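Local coordinates for protein extracellular sialidase/neuraminidase, putative (Aspergillus fumigatus, PDB 2XZI) that acts as a Kdnase of the sialidase family, probably releasing terminal Kdn (deaminated neuraminic acid) by hydrolysis of its glycosides, at residues A53-R58 with N69-R74. Residues are numbered along the deposited sequence; the frame is centred on the assembly and turned at random.
Sequences AFAEGR and NLVYKR. With NA (sodium ion), chain E.
Strands 51-58 and 68-74 are the two middle strands of one four-stranded antiparallel blade of the sialidase beta-propeller, and Ala-53 to Gly-57 pair with Lys-73 to Asn-69 in register. Ala-53/Lys-73, Ala-55/Val-71 and Gly-57/Asn-69 are the hydrogen-bonded pairs, six backbone bonds in all; the straightest runs from Ala-53 N to Lys-73 O (2.9 Å, 174° at the hydrogen). Phe-54, Leu-70 and Tyr-72 cluster on one face of the blade. The ring atom CD2 of Phe-54 rests on Tyr-72 CB at 3.7 Å and on Leu-70 CD1 at 4.0 Å, both approaching obliquely. Tyr-72 CG lies between its backbone N and carbonyl carbon (chi1 75°); the ring leads away from segment 53-58, and Trp-165 meets it edge-to-face. Leu-117 of the next blade touches both Phe-54 and Leu-70, so this face packs against the neighbouring blade. On the other face, Val-71 CG2 lies 3.5 Å from Ala-55 O and 4.3 Å from Ala-55 CB, and also reaches Gly-57 N.

The end of the hairpin near Arg-58 serves the sugar site. Arg-58 forms a salt bridge with Glu-56 in which NE and NH2 converge on the single atom OE1 from the same face of the carboxylate, with OE1 close to the guanidinium plane; the NH2 bond is 2.8 Å. Glu-56 OE2 is held by the backbone N of Asn-104, and Asp-64 bridges to Arg-58 NH1. This network probably fixes the guanidinium whose NH2 also bonds O4 of the bound Kdn. On strand 69-74, Asn-69 OD1 binds a sodium ion at 2.4 Å, together with Asp-67, the carbonyls of Gly-96 and Gly-98 and two waters; one of those waters also accepts a hydrogen bond from Asn-69 ND2 at 3.0 Å.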
ATOM      1  N   ALA A  53       8.683  -3.724   4.866  1.00  4.54           N
ATOM      2  CA  ALA A  53       7.531  -4.232   4.122  1.00  4.63           C
ATOM      3  C   ALA A  53       6.449  -4.705   5.085  1.00  4.56           C
ATOM      4  O   ALA A  53       6.716  -5.540   5.962  1.00  5.19           O
ATOM      5  CB  ALA A  53       7.982  -5.372   3.215  1.00  5.77           C
ATOM      6  N   PHE A  54       5.236  -4.188   4.911  1.00  4.70           N
ATOM      7  CA  PHE A  54       4.094  -4.485   5.761  1.00  4.56           C
ATOM      8  C   PHE A  54       3.023  -5.211   4.981  1.00  4.11           C
ATOM      9  O   PHE A  54       2.926  -5.073   3.755  1.00  4.80           O
ATOM     10  CB  PHE A  54       3.473  -3.202   6.300  1.00  5.27           C
ATOM     11  CG  PHE A  54       4.435  -2.307   7.013  1.00  3.49           C
ATOM     12  CD1 PHE A  54       5.147  -1.335   6.314  1.00  4.76           C
ATOM     13  CD2 PHE A  54       4.609  -2.398   8.379  1.00  3.31           C
ATOM     14  CE1 PHE A  54       6.054  -0.491   6.981  1.00  4.49           C
ATOM     15  CE2 PHE A  54       5.518  -1.554   9.046  1.00  5.52           C
ATOM     16  CZ  PHE A  54       6.215  -0.595   8.345  1.00  4.21           C
ATOM     17  N   ALA A  55       2.215  -5.988   5.694  1.00  4.77           N
ATOM     18  CA  ALA A  55       1.069  -6.641   5.080  1.00  4.65           C
ATOM     19  C   ALA A  55       0.044  -7.008   6.148  1.00  4.04           C
ATOM     20  O   ALA A  55       0.345  -7.000   7.364  1.00  4.75           O
ATOM     21  CB  ALA A  55       1.516  -7.894   4.336  1.00  4.96           C
ATOM     22  N   GLU A  56      -1.162  -7.322   5.686  1.00  4.39           N
ATOM     23  CA  GLU A  56      -2.145  -7.983   6.510  1.00  4.89           C
ATOM     24  C   GLU A  56      -1.918  -9.479   6.486  1.00  4.88           C
ATOM     25  O   GLU A  56      -1.933 -10.113   5.426  1.00  6.30           O
ATOM     26  CB  GLU A  56      -3.544  -7.679   5.976  1.00  5.13           C
ATOM     27  CG  GLU A  56      -4.025  -6.278   6.297  1.00  6.68           C
ATOM     28  CD  GLU A  56      -5.420  -6.007   5.783  1.00  6.60           C
ATOM     29  OE1 GLU A  56      -6.216  -6.969   5.628  1.00  7.12           O
ATOM     30  OE2 GLU A  56      -5.730  -4.820   5.554  1.00  6.93           O
ATOM     31  N   GLY A  57      -1.685 -10.036   7.670  1.00  4.32           N
ATOM     32  CA  GLY A  57      -1.584 -11.487   7.849  1.00  5.07           C
ATOM     33  C   GLY A  57      -2.995 -11.964   8.141  1.00  5.31           C
ATOM     34  O   GLY A  57      -3.540 -11.773   9.231  1.00  5.40           O
ATOM     35  N   ARG A  58      -3.610 -12.558   7.138  1.00  6.28           N
ATOM     36  CA  ARG A  58      -4.988 -13.022   7.246  1.00  6.62           C
ATOM     37  C   ARG A  58      -4.982 -14.479   7.734  1.00  7.03           C
ATOM     38  O   ARG A  58      -4.614 -15.402   6.996  1.00  7.87           O
ATOM     39  CB  ARG A  58      -5.738 -12.788   5.923  1.00  6.41           C
ATOM     40  CG  ARG A  58      -5.770 -11.316   5.516  1.00  7.09           C
ATOM     41  CD  ARG A  58      -6.680 -11.029   4.340  1.00  5.74           C
ATOM     42  NE  ARG A  58      -6.867  -9.579   4.220  1.00  5.69           N
ATOM     43  CZ  ARG A  58      -7.757  -8.988   3.425  1.00  6.29           C
ATOM     44  NH1 ARG A  58      -8.586  -9.697   2.663  1.00  7.77           N
ATOM     45  NH2 ARG A  58      -7.848  -7.661   3.425  1.00  6.22           N
ATOM     46  N   ASN A  69      -3.885  -9.887  11.430  1.00  6.83           N
ATOM     47  CA  ASN A  69      -2.809  -9.191  12.135  1.00  7.74           C
ATOM     48  C   ASN A  69      -1.979  -8.363  11.178  1.00  7.30           C
ATOM     49  O   ASN A  69      -1.867  -8.708   9.990  1.00  7.95           O
ATOM     50  CB  ASN A  69      -1.911 -10.178  12.917  1.00  7.95           C
ATOM     51  CG  ASN A  69      -2.687 -11.035  13.868  1.00  9.61           C
ATOM     52  OD1 ASN A  69      -3.786 -10.680  14.271  1.00 10.46           O
ATOM     53  ND2 ASN A  69      -2.101 -12.164  14.275  1.00 13.22           N
ATOM     54  N   LEU A  70      -1.391  -7.288  11.694  1.00  6.13           N
ATOM     55  CA  LEU A  70      -0.506  -6.466  10.870  1.00  6.37           C
ATOM     56  C   LEU A  70       0.911  -6.957  11.052  1.00  6.12           C
ATOM     57  O   LEU A  70       1.473  -6.835  12.143  1.00  7.09           O
ATOM     58  CB  LEU A  70      -0.606  -4.989  11.262  1.00  6.85           C
ATOM     59  CG  LEU A  70      -0.315  -3.961  10.164  1.00  7.83           C
ATOM     60  CD1 LEU A  70       1.140  -4.005   9.668  1.00  7.65           C
ATOM     61  CD2 LEU A  70      -1.260  -4.091   9.012  1.00  9.84           C
ATOM     62  N   VAL A  71       1.467  -7.511   9.977  1.00  5.76           N
ATOM     63  CA  VAL A  71       2.785  -8.147   9.996  1.00  6.13           C
ATOM     64  C   VAL A  71       3.776  -7.370   9.136  1.00  6.56           C
ATOM     65  O   VAL A  71       3.385  -6.496   8.364  1.00  6.37           O
ATOM     66  CB  VAL A  71       2.707  -9.655   9.581  1.00  6.20           C
ATOM     67  CG1 VAL A  71       1.845 -10.433  10.592  1.00  7.08           C
ATOM     68  CG2 VAL A  71       2.210  -9.835   8.131  1.00  7.43           C
ATOM     69  N   TYR A  72       5.065  -7.668   9.285  1.00  6.09           N
ATOM     70  CA  TYR A  72       6.079  -6.984   8.518  1.00  6.36           C
ATOM     71  C   TYR A  72       7.377  -7.770   8.422  1.00  6.97           C
ATOM     72  O   TYR A  72       7.606  -8.715   9.199  1.00  7.07           O
ATOM     73  CB  TYR A  72       6.342  -5.588   9.089  1.00  6.29           C
ATOM     74  CG  TYR A  72       7.133  -5.514  10.380  1.00  6.23           C
ATOM     75  CD1 TYR A  72       6.562  -5.853  11.596  1.00  8.26           C
ATOM     76  CD2 TYR A  72       8.444  -5.046  10.382  1.00  6.75           C
ATOM     77  CE1 TYR A  72       7.277  -5.746  12.783  1.00  7.84           C
ATOM     78  CE2 TYR A  72       9.175  -4.945  11.573  1.00  8.44           C
ATOM     79  CZ  TYR A  72       8.583  -5.283  12.768  1.00  8.41           C
ATOM     80  OH  TYR A  72       9.278  -5.192  13.963  1.00  9.16           O
ATOM     81  N   LYS A  73       8.211  -7.358   7.478  1.00  7.00           N
ATOM     82  CA  LYS A  73       9.599  -7.795   7.398  1.00  6.32           C
ATOM     83  C   LYS A  73      10.474  -6.596   7.143  1.00  6.63           C
ATOM     84  O   LYS A  73      10.068  -5.648   6.482  1.00  7.60           O
ATOM     85  CB  LYS A  73       9.789  -8.787   6.256  1.00  7.39           C
ATOM     86  CG  LYS A  73       9.140 -10.140   6.462  1.00  7.94           C
ATOM     87  CD  LYS A  73       9.441 -11.059   5.300  1.00  7.50           C
ATOM     88  CE  LYS A  73       8.920 -12.436   5.617  1.00  8.59           C
ATOM     89  NZ  LYS A  73       9.379 -13.447   4.654  1.00  9.91           N
ATOM     90  N   ARG A  74      11.694  -6.635   7.659  1.00  6.56           N
ATOM     91  CA  ARG A  74      12.694  -5.631   7.336  1.00  6.86           C
ATOM     92  C   ARG A  74      13.830  -6.289   6.581  1.00  6.86           C
ATOM     93  O   ARG A  74      14.073  -7.484   6.739  1.00  6.73           O
ATOM     94  CB  ARG A  74      13.307  -5.044   8.615  1.00  6.52           C
ATOM     95  CG  ARG A  74      12.324  -4.703   9.729  1.00  8.46           C
ATOM     96  CD  ARG A  74      13.062  -3.908  10.806  1.00  9.62           C
ATOM     97  NE  ARG A  74      14.211  -4.644  11.351  1.00  8.55           N
ATOM     98  CZ  ARG A  74      15.223  -4.080  12.010  1.00  8.70           C
ATOM     99  NH1 ARG A  74      15.277  -2.772  12.195  1.00 10.43           N
ATOM    100  NH2 ARG A  74      16.218  -4.836  12.469  1.00 10.72           N
TER
HETATM  101 NA    NA E 502      -5.246 -11.168  16.058  1.00 12.27          NA
HETATM  102  O   HOH W   1      -4.197 -13.414  16.018  1.00 21.31           O
HETATM  103  O   HOH W   2      -6.168  -9.396  14.990  1.00 12.81           O